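16 kDa salivary peptide (Culex quinquefasciatus, PDB 7KCG) is a mosquito salivary protein of unknown function whose beta-trefoil fold, shared with ricin-type lectins, suggests that it may bind sugars. Local coordinates at residues R34-F39 with Y77-I82; H62-F67 with I82-I87; E68-F73 with V110-C115. All coordinates share one frame; numbering follows the deposited sequence.

Contact 1: residues R34-F39 with Y77-I82; sequences RRHVSF and YVFLWI. With FMT (formic acid), chain C.
Arg-35 and Leu-80 form an antiparallel hydrogen-bonded pair that joins strand 34-39 to strand 77-81. Arg-35 N donates to Leu-80 O over 2.8 Å, and Leu-80 N returns a bond to Arg-35 O. Beyond this pair of bonds the strands splay, their short axes running at 121° to one another, and the rest of the contact falls to side chains.

On the face that carries Arg-34 and Trp-81, the aliphatic part of Arg-34 lies over the Phe-79 ring. Its CB makes a CH-pi contact 4.1 Å from the ring centroid, while CG and CD follow toward CD2 and CE2. The chain is extended from CG to NE (chi3 -170°), which takes NE beyond the phenylalanine; the guanidinium then lies beside Trp-81. There the indole rim meets a guanidinium face, CZ3 standing over its centre, 3.9 Å from Arg-34 CZ, with the two planes 71° apart. Arg-34 NE donates to O2 of a formic acid molecule over 3.0 Å, and NH1 forms a salt bridge with Asp-31.

Here the 22-29/34-40 hairpin is joined to the 64-69/76-81 pair in the curled antiparallel sheet of a beta-trefoil, the fold of ricin-type lectins. His-36, Tyr-77 and Phe-79 form an aromatic cluster: His-36 NE2 lies 3.6 Å from Tyr-77 CE1, the rings meeting rim to rim, and equally close to Phe-79 CE1, where the rings meet obliquely.

Val-37 spreads its methyls between two residues of the other strand, CG1 3.8 Å from Leu-80 CG and CG2 4.0 Å from Val-78 CG1. Ile-82 CD1 packs against Arg-35 CB and over one face of its guanidinium, whose NE is in a salt bridge with Glu-64.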
# COMPACT_ATOMS: atom_id res chain seq x y z
N ARG A 34 7.23 8.49 11.76
CA ARG A 34 6.28 8.26 10.65
C ARG A 34 6.73 8.97 9.37
O ARG A 34 6.86 10.18 9.41
CB ARG A 34 4.89 8.72 11.11
CG ARG A 34 4.22 7.79 12.12
CD ARG A 34 3.21 8.54 12.96
NE ARG A 34 2.76 7.71 14.06
CZ ARG A 34 3.30 7.72 15.27
NH1 ARG A 34 4.32 8.52 15.53
NH2 ARG A 34 2.83 6.93 16.21
N ARG A 35 6.98 8.23 8.29
CA ARG A 35 7.35 8.82 6.97
C ARG A 35 6.15 8.72 6.04
O ARG A 35 5.38 7.77 6.15
CB ARG A 35 8.56 8.12 6.34
CG ARG A 35 8.92 8.58 4.94
CD ARG A 35 10.05 7.79 4.30
NE ARG A 35 11.02 7.35 5.27
CZ ARG A 35 12.04 8.08 5.70
NH1 ARG A 35 12.21 9.31 5.23
NH2 ARG A 35 12.87 7.60 6.60
N HIS A 36 5.99 9.68 5.14
CA HIS A 36 4.79 9.72 4.27
C HIS A 36 4.96 8.81 3.07
O HIS A 36 6.07 8.37 2.81
CB HIS A 36 4.55 11.17 3.85
CG HIS A 36 3.71 11.94 4.81
ND1 HIS A 36 4.15 13.11 5.39
CD2 HIS A 36 2.47 11.72 5.29
CE1 HIS A 36 3.21 13.57 6.19
NE2 HIS A 36 2.18 12.74 6.15
N VAL A 37 3.87 8.55 2.37
CA VAL A 37 3.93 7.74 1.16
C VAL A 37 3.49 8.59 -0.03
O VAL A 37 2.68 9.52 0.11
CB VAL A 37 3.05 6.47 1.24
CG1 VAL A 37 3.59 5.52 2.30
CG2 VAL A 37 1.62 6.85 1.55
N SER A 38 4.03 8.26 -1.20
CA SER A 38 3.77 9.07 -2.37
C SER A 38 3.82 8.18 -3.61
O SER A 38 3.73 6.95 -3.52
CB SER A 38 4.77 10.23 -2.43
OG SER A 38 4.26 11.26 -3.25
N PHE A 39 3.97 8.83 -4.76
CA PHE A 39 4.03 8.12 -6.05
C PHE A 39 5.28 8.53 -6.80
O PHE A 39 5.89 9.55 -6.46
CB PHE A 39 2.80 8.44 -6.89
CG PHE A 39 1.51 7.80 -6.44
CD1 PHE A 39 1.24 6.48 -6.74
CD2 PHE A 39 0.57 8.53 -5.75
CE1 PHE A 39 0.06 5.89 -6.33
CE2 PHE A 39 -0.61 7.94 -5.34
CZ PHE A 39 -0.87 6.63 -5.64
N TYR A 77 -4.49 8.72 7.72
CA TYR A 77 -3.14 8.75 7.19
C TYR A 77 -2.65 7.34 6.90
O TYR A 77 -2.98 6.39 7.61
CB TYR A 77 -2.18 9.39 8.19
CG TYR A 77 -2.12 10.90 8.18
CD1 TYR A 77 -1.36 11.58 7.24
CD2 TYR A 77 -2.78 11.64 9.16
CE1 TYR A 77 -1.28 12.96 7.25
CE2 TYR A 77 -2.70 13.03 9.17
CZ TYR A 77 -1.95 13.69 8.22
OH TYR A 77 -1.87 15.07 8.22
N VAL A 78 -1.83 7.22 5.86
CA VAL A 78 -1.07 6.02 5.56
C VAL A 78 0.40 6.40 5.64
O VAL A 78 0.83 7.33 4.96
CB VAL A 78 -1.41 5.47 4.16
CG1 VAL A 78 -0.45 4.35 3.82
CG2 VAL A 78 -2.85 5.01 4.11
N PHE A 79 1.16 5.67 6.47
CA PHE A 79 2.54 6.01 6.78
C PHE A 79 3.48 4.84 6.55
O PHE A 79 3.07 3.68 6.55
CB PHE A 79 2.71 6.40 8.27
CG PHE A 79 2.00 7.64 8.69
CD1 PHE A 79 2.19 8.83 8.02
CD2 PHE A 79 1.16 7.62 9.79
CE1 PHE A 79 1.55 9.97 8.43
CE2 PHE A 79 0.51 8.76 10.21
CZ PHE A 79 0.71 9.94 9.52
N LEU A 80 4.76 5.16 6.42
CA LEU A 80 5.85 4.22 6.65
C LEU A 80 6.37 4.39 8.08
O LEU A 80 6.53 5.51 8.57
CB LEU A 80 6.98 4.46 5.64
CG LEU A 80 6.61 4.20 4.18
CD1 LEU A 80 7.82 4.35 3.29
CD2 LEU A 80 6.01 2.81 4.07
N TRP A 81 6.64 3.26 8.76
CA TRP A 81 6.94 3.23 10.19
C TRP A 81 8.45 3.35 10.40
O TRP A 81 9.19 2.37 10.31
CB TRP A 81 6.37 1.95 10.79
CG TRP A 81 6.51 1.75 12.27
CD1 TRP A 81 6.96 0.63 12.89
CD2 TRP A 81 6.15 2.66 13.31
NE1 TRP A 81 6.94 0.79 14.25
CE2 TRP A 81 6.43 2.03 14.53
CE3 TRP A 81 5.61 3.95 13.32
CZ2 TRP A 81 6.21 2.65 15.76
CZ3 TRP A 81 5.39 4.56 14.54
CH2 TRP A 81 5.69 3.91 15.74
N ILE A 82 8.98 4.55 10.66
CA ILE A 82 10.47 4.74 10.74
C ILE A 82 11.10 3.98 11.91
O ILE A 82 12.19 3.44 11.72
CB ILE A 82 10.84 6.23 10.75
CG1 ILE A 82 10.14 7.00 9.63
CG2 ILE A 82 12.34 6.44 10.71
CD1 ILE A 82 10.51 8.46 9.58
C FMT C . -0.41 5.49 14.61
O1 FMT C . -1.54 5.07 14.73
O2 FMT C . -0.09 6.69 14.24

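Contact 2: residues H62-F67 with I82-I87; sequences HGEELF and IKKSLI
Ile-87 places its CD1 methyl over one face of the Phe-67 ring, a CH-pi contact 3.8 Å from the centroid and 20° off the ring normal. The methyl is offset toward the substituted end: Phe-67 CG, set between its own backbone N and carbonyl carbon (chi1 75°), is the ring atom nearest to it. The two side chains cross at about a right angle.

Two polar links cross the contact. Lys-84 NZ donates a hydrogen bond of 2.8 Å to His-62 O, in the turn that precedes the strand, approaching 22° out of the carbonyl plane. The second is weak: Ile-87 N points almost straight at Glu-65 OE1, but from 3.4 Å. The other oxygen of that carboxylate, OE2, forms a salt bridge with Arg-56, so the buried charge has a partner on strand 54-59.

Van der Waals contacts fill in between. Leu-86 CD1 rests against the Glu-65 carboxylate, 3.7 Å from OE1, and the Glu-64 side chain runs alongside Ile-82 while its carboxylate is in a salt bridge with Arg-35.

In the beta-trefoil, loop 82-87 thus doubles back from strand 76-81 along its sheet neighbour 64-69; Trp-81 lies against both Phe-67 and Ile-87, and Leu-86 extends over Arg-56 and Arg-58 of strand 54-59.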
# COMPACT_ATOMS: atom_id res chain seq x y z
N HIS A 62 13.87 1.99 2.37
CA HIS A 62 14.06 2.34 3.76
C HIS A 62 13.78 1.20 4.73
O HIS A 62 14.11 1.32 5.92
CB HIS A 62 13.17 3.54 4.11
CG HIS A 62 13.57 4.80 3.43
ND1 HIS A 62 14.11 5.87 4.11
CD2 HIS A 62 13.53 5.16 2.12
CE1 HIS A 62 14.37 6.84 3.25
NE2 HIS A 62 14.03 6.44 2.04
N GLY A 63 13.20 0.09 4.26
CA GLY A 63 12.92 -1.06 5.10
C GLY A 63 11.77 -0.87 6.05
O GLY A 63 11.65 -1.62 7.03
N GLU A 64 10.91 0.11 5.79
CA GLU A 64 9.85 0.52 6.71
C GLU A 64 8.51 -0.08 6.31
O GLU A 64 8.21 -0.19 5.11
CB GLU A 64 9.77 2.04 6.75
CG GLU A 64 11.05 2.69 7.28
CD GLU A 64 11.19 4.16 6.87
OE1 GLU A 64 10.28 4.69 6.19
OE2 GLU A 64 12.21 4.78 7.23
N GLU A 65 7.72 -0.47 7.31
CA GLU A 65 6.42 -1.10 7.07
C GLU A 65 5.36 -0.07 6.71
O GLU A 65 5.30 1.01 7.30
CB GLU A 65 5.94 -1.86 8.30
CG GLU A 65 6.64 -3.16 8.59
CD GLU A 65 5.88 -3.96 9.63
OE1 GLU A 65 5.80 -3.52 10.80
OE2 GLU A 65 5.36 -5.04 9.27
N LEU A 66 4.49 -0.43 5.77
CA LEU A 66 3.35 0.39 5.42
C LEU A 66 2.21 0.14 6.40
O LEU A 66 1.87 -1.01 6.67
CB LEU A 66 2.90 0.05 3.99
CG LEU A 66 1.78 0.92 3.44
CD1 LEU A 66 2.35 2.28 3.09
CD2 LEU A 66 1.15 0.26 2.22
N PHE A 67 1.62 1.20 6.96
CA PHE A 67 0.52 0.98 7.89
C PHE A 67 -0.45 2.14 7.84
O PHE A 67 -0.14 3.22 7.34
CB PHE A 67 1.02 0.73 9.33
CG PHE A 67 1.49 1.98 10.05
CD1 PHE A 67 2.73 2.51 9.77
CD2 PHE A 67 0.71 2.56 11.03
CE1 PHE A 67 3.18 3.65 10.45
CE2 PHE A 67 1.15 3.71 11.71
CZ PHE A 67 2.38 4.24 11.42
N ILE A 82 8.98 4.55 10.66
CA ILE A 82 10.47 4.74 10.74
C ILE A 82 11.10 3.98 11.91
O ILE A 82 12.19 3.44 11.72
CB ILE A 82 10.84 6.23 10.75
CG1 ILE A 82 10.14 7.00 9.63
CG2 ILE A 82 12.34 6.44 10.71
CD1 ILE A 82 10.51 8.46 9.58
N LYS A 83 10.43 3.91 13.04
CA LYS A 83 10.98 3.26 14.26
C LYS A 83 11.41 1.80 14.03
O LYS A 83 12.36 1.38 14.68
CB LYS A 83 9.96 3.38 15.39
CG LYS A 83 10.46 3.05 16.79
CD LYS A 83 9.92 3.96 17.85
CE LYS A 83 8.66 3.43 18.51
NZ LYS A 83 8.86 2.06 19.04
N LYS A 84 10.69 1.05 13.19
CA LYS A 84 11.07 -0.34 12.84
C LYS A 84 10.63 -1.36 13.90
O LYS A 84 11.01 -2.51 13.77
CB LYS A 84 12.46 -0.45 12.23
CG LYS A 84 12.58 0.08 10.82
CD LYS A 84 13.89 -0.26 10.16
CE LYS A 84 14.33 0.80 9.18
NZ LYS A 84 15.36 0.28 8.25
N SER A 85 9.85 -0.93 14.89
CA SER A 85 9.24 -1.88 15.85
C SER A 85 8.11 -2.59 15.12
O SER A 85 7.33 -1.93 14.49
CB SER A 85 8.70 -1.15 17.04
OG SER A 85 8.40 0.19 16.73
N LEU A 86 8.04 -3.91 15.20
CA LEU A 86 7.01 -4.62 14.45
C LEU A 86 5.62 -4.23 14.95
O LEU A 86 5.35 -4.25 16.15
CB LEU A 86 7.22 -6.12 14.59
CG LEU A 86 6.52 -6.99 13.56
CD1 LEU A 86 7.08 -6.73 12.16
CD2 LEU A 86 6.67 -8.46 13.95
N ILE A 87 4.75 -3.86 14.02
CA ILE A 87 3.39 -3.43 14.36
C ILE A 87 2.52 -4.67 14.46
O ILE A 87 2.41 -5.44 13.50
CB ILE A 87 2.85 -2.43 13.32
CG1 ILE A 87 3.62 -1.13 13.45
CG2 ILE A 87 1.36 -2.19 13.49
CD1 ILE A 87 3.17 -0.03 12.51

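Contact 3: residues E68-F73 with V110-C115; sequences ESQQKF and VKFSHC. With FMT (formic acid), chain C.
Glu-68 and His-114 are joined by a His-carboxylate hydrogen bond, His-114 ND1 donating to Glu-68 OE2 over 2.5 Å. That separation is shorter than usual, and its exact value is doubtful. The carboxylate uses its syn lone pair, but the bond is bent (145°) and OE2 lies 22° out of the imidazole plane. Glu-68 CG is anti to the backbone N (chi1 -180°) and the chain stays extended beyond it; CG and CD lie against Phe-112 CD2. Its other oxygen, OE1, is buried without a hydrogen-bond partner in the model, 3.3 Å from Phe-112 CB.

Phe-112 fits its ring against the backbone of the other segment: CE2 approaches Glu-68 O edge-on at 3.2 Å, and CZ reaches the Ser-69 carbonyl. Gln-70 CG lies at the same ring's edge, 3.9 Å from CZ.

A water then bridges the segments, donating to Glu-68 O and accepting from Lys-111 NZ, whose ammonium also forms a salt bridge with Asp-89. Formic acid sits on the turn itself, bound by Gln-70 N through O1 and by Ser-69 OG through O2. Ser-69 OG also accepts from Gln-71 N at 2.8 Å, an ST turn that shapes the corner at Gln-70. The disulfide of Cys-115 with Cys-131 ties down the far end of 110-115; this turn, between strands 104-109 and 115-118 of the beta-trefoil, packs on the corner that ends strand 64-69.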
# COMPACT_ATOMS: atom_id res chain seq x y z
N GLU A 68 -1.66 1.89 8.33
CA GLU A 68 -2.69 2.92 8.42
C GLU A 68 -2.81 3.38 9.87
O GLU A 68 -2.82 2.55 10.78
CB GLU A 68 -4.05 2.42 7.93
CG GLU A 68 -5.14 3.49 8.01
CD GLU A 68 -6.50 3.02 7.53
OE1 GLU A 68 -6.62 1.89 7.01
OE2 GLU A 68 -7.47 3.80 7.67
N SER A 69 -2.93 4.69 10.06
CA SER A 69 -2.80 5.32 11.36
C SER A 69 -4.15 5.68 11.95
O SER A 69 -5.14 5.87 11.25
CB SER A 69 -1.93 6.57 11.24
OG SER A 69 -2.01 7.40 12.40
N GLN A 70 -4.18 5.81 13.28
CA GLN A 70 -5.34 6.37 13.95
C GLN A 70 -5.53 7.84 13.59
O GLN A 70 -6.67 8.31 13.51
CB GLN A 70 -5.21 6.22 15.47
CG GLN A 70 -5.56 4.84 15.99
CD GLN A 70 -6.72 4.86 16.97
OE1 GLN A 70 -6.55 5.22 18.14
NE2 GLN A 70 -7.91 4.50 16.50
N GLN A 71 -4.42 8.53 13.39
CA GLN A 71 -4.43 9.97 13.08
C GLN A 71 -5.07 10.18 11.72
O GLN A 71 -4.96 9.28 10.88
CB GLN A 71 -2.99 10.46 13.07
CG GLN A 71 -2.24 10.20 14.37
CD GLN A 71 -0.93 10.94 14.43
OE1 GLN A 71 -0.78 12.01 13.84
NE2 GLN A 71 0.02 10.38 15.14
N LYS A 72 -5.69 11.34 11.52
CA LYS A 72 -6.43 11.56 10.26
C LYS A 72 -6.41 13.02 9.84
O LYS A 72 -6.53 13.88 10.71
CB LYS A 72 -7.87 11.05 10.37
CG LYS A 72 -8.41 10.79 11.77
CD LYS A 72 -9.55 9.81 11.76
N PHE A 73 -6.19 13.27 8.55
CA PHE A 73 -6.35 14.64 8.01
C PHE A 73 -7.83 14.69 7.64
O PHE A 73 -8.68 14.87 8.53
CB PHE A 73 -5.34 14.87 6.88
CG PHE A 73 -5.24 13.85 5.77
CD1 PHE A 73 -4.57 12.65 5.94
CD2 PHE A 73 -5.75 14.12 4.51
CE1 PHE A 73 -4.48 11.72 4.91
CE2 PHE A 73 -5.67 13.19 3.48
CZ PHE A 73 -5.02 11.99 3.69
N VAL A 110 -6.34 -4.40 7.69
CA VAL A 110 -7.02 -5.33 8.59
C VAL A 110 -7.65 -4.58 9.76
O VAL A 110 -8.84 -4.74 10.07
CB VAL A 110 -6.04 -6.41 9.08
CG1 VAL A 110 -6.64 -7.18 10.26
CG2 VAL A 110 -5.65 -7.35 7.96
N LYS A 111 -6.86 -3.73 10.42
CA LYS A 111 -7.33 -3.01 11.59
C LYS A 111 -8.51 -2.11 11.26
O LYS A 111 -9.52 -2.09 11.97
CB LYS A 111 -6.18 -2.20 12.19
CG LYS A 111 -6.52 -1.45 13.48
CD LYS A 111 -5.33 -0.62 13.92
CE LYS A 111 -5.63 0.16 15.19
NZ LYS A 111 -4.48 1.03 15.56
N PHE A 112 -8.41 -1.34 10.18
CA PHE A 112 -9.36 -0.27 9.92
C PHE A 112 -10.40 -0.60 8.86
O PHE A 112 -11.35 0.17 8.70
CB PHE A 112 -8.62 1.00 9.50
CG PHE A 112 -7.90 1.69 10.63
CD1 PHE A 112 -8.62 2.34 11.62
CD2 PHE A 112 -6.52 1.70 10.69
CE1 PHE A 112 -7.96 2.98 12.65
CE2 PHE A 112 -5.86 2.35 11.72
CZ PHE A 112 -6.58 2.99 12.69
N SER A 113 -10.23 -1.70 8.12
CA SER A 113 -11.13 -2.09 7.04
C SER A 113 -11.23 -1.01 5.96
O SER A 113 -12.31 -0.73 5.44
CB SER A 113 -12.52 -2.45 7.57
OG SER A 113 -12.48 -3.58 8.42
N HIS A 114 -10.09 -0.43 5.59
CA HIS A 114 -10.02 0.61 4.58
C HIS A 114 -9.13 0.16 3.43
O HIS A 114 -8.10 -0.49 3.65
CB HIS A 114 -9.46 1.92 5.15
CG HIS A 114 -10.35 2.57 6.15
ND1 HIS A 114 -9.91 3.58 6.99
CD2 HIS A 114 -11.66 2.38 6.45
CE1 HIS A 114 -10.91 3.96 7.77
NE2 HIS A 114 -11.98 3.25 7.46
N CYS A 115 -9.52 0.50 2.21
CA CYS A 115 -8.72 0.15 1.04
C CYS A 115 -7.82 1.31 0.67
O CYS A 115 -8.28 2.46 0.61
CB CYS A 115 -9.61 -0.23 -0.15
SG CYS A 115 -10.49 -1.79 0.06
C FMT C . -0.41 5.49 14.61
O1 FMT C . -1.54 5.07 14.73
O2 FMT C . -0.09 6.69 14.24
O HOH W 1 -2.58 2.23 13.51

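The three contacts follow strand 64-69 and its neighbour 76-81 in the curled sheet of the trefoil. Contacts 1 and 2 have centres about 9 Å apart and share Ile-82; the salt bridge of Arg-35 with Glu-64 joins them directly. Contact 3 takes up the chain where contact 2 leaves strand 64-69, yet their centres are about 15 Å apart, at different ends of that strand. Contacts 1 and 3, about 12 Å apart, meet the same formic acid, probably from the crystallisation liquor. Along the chain the segments of every pair of contacts alternate, and the 64-69/76-81 hairpin, with the loops beside it, is bound to strand 34-40 and to the 110-115 turn.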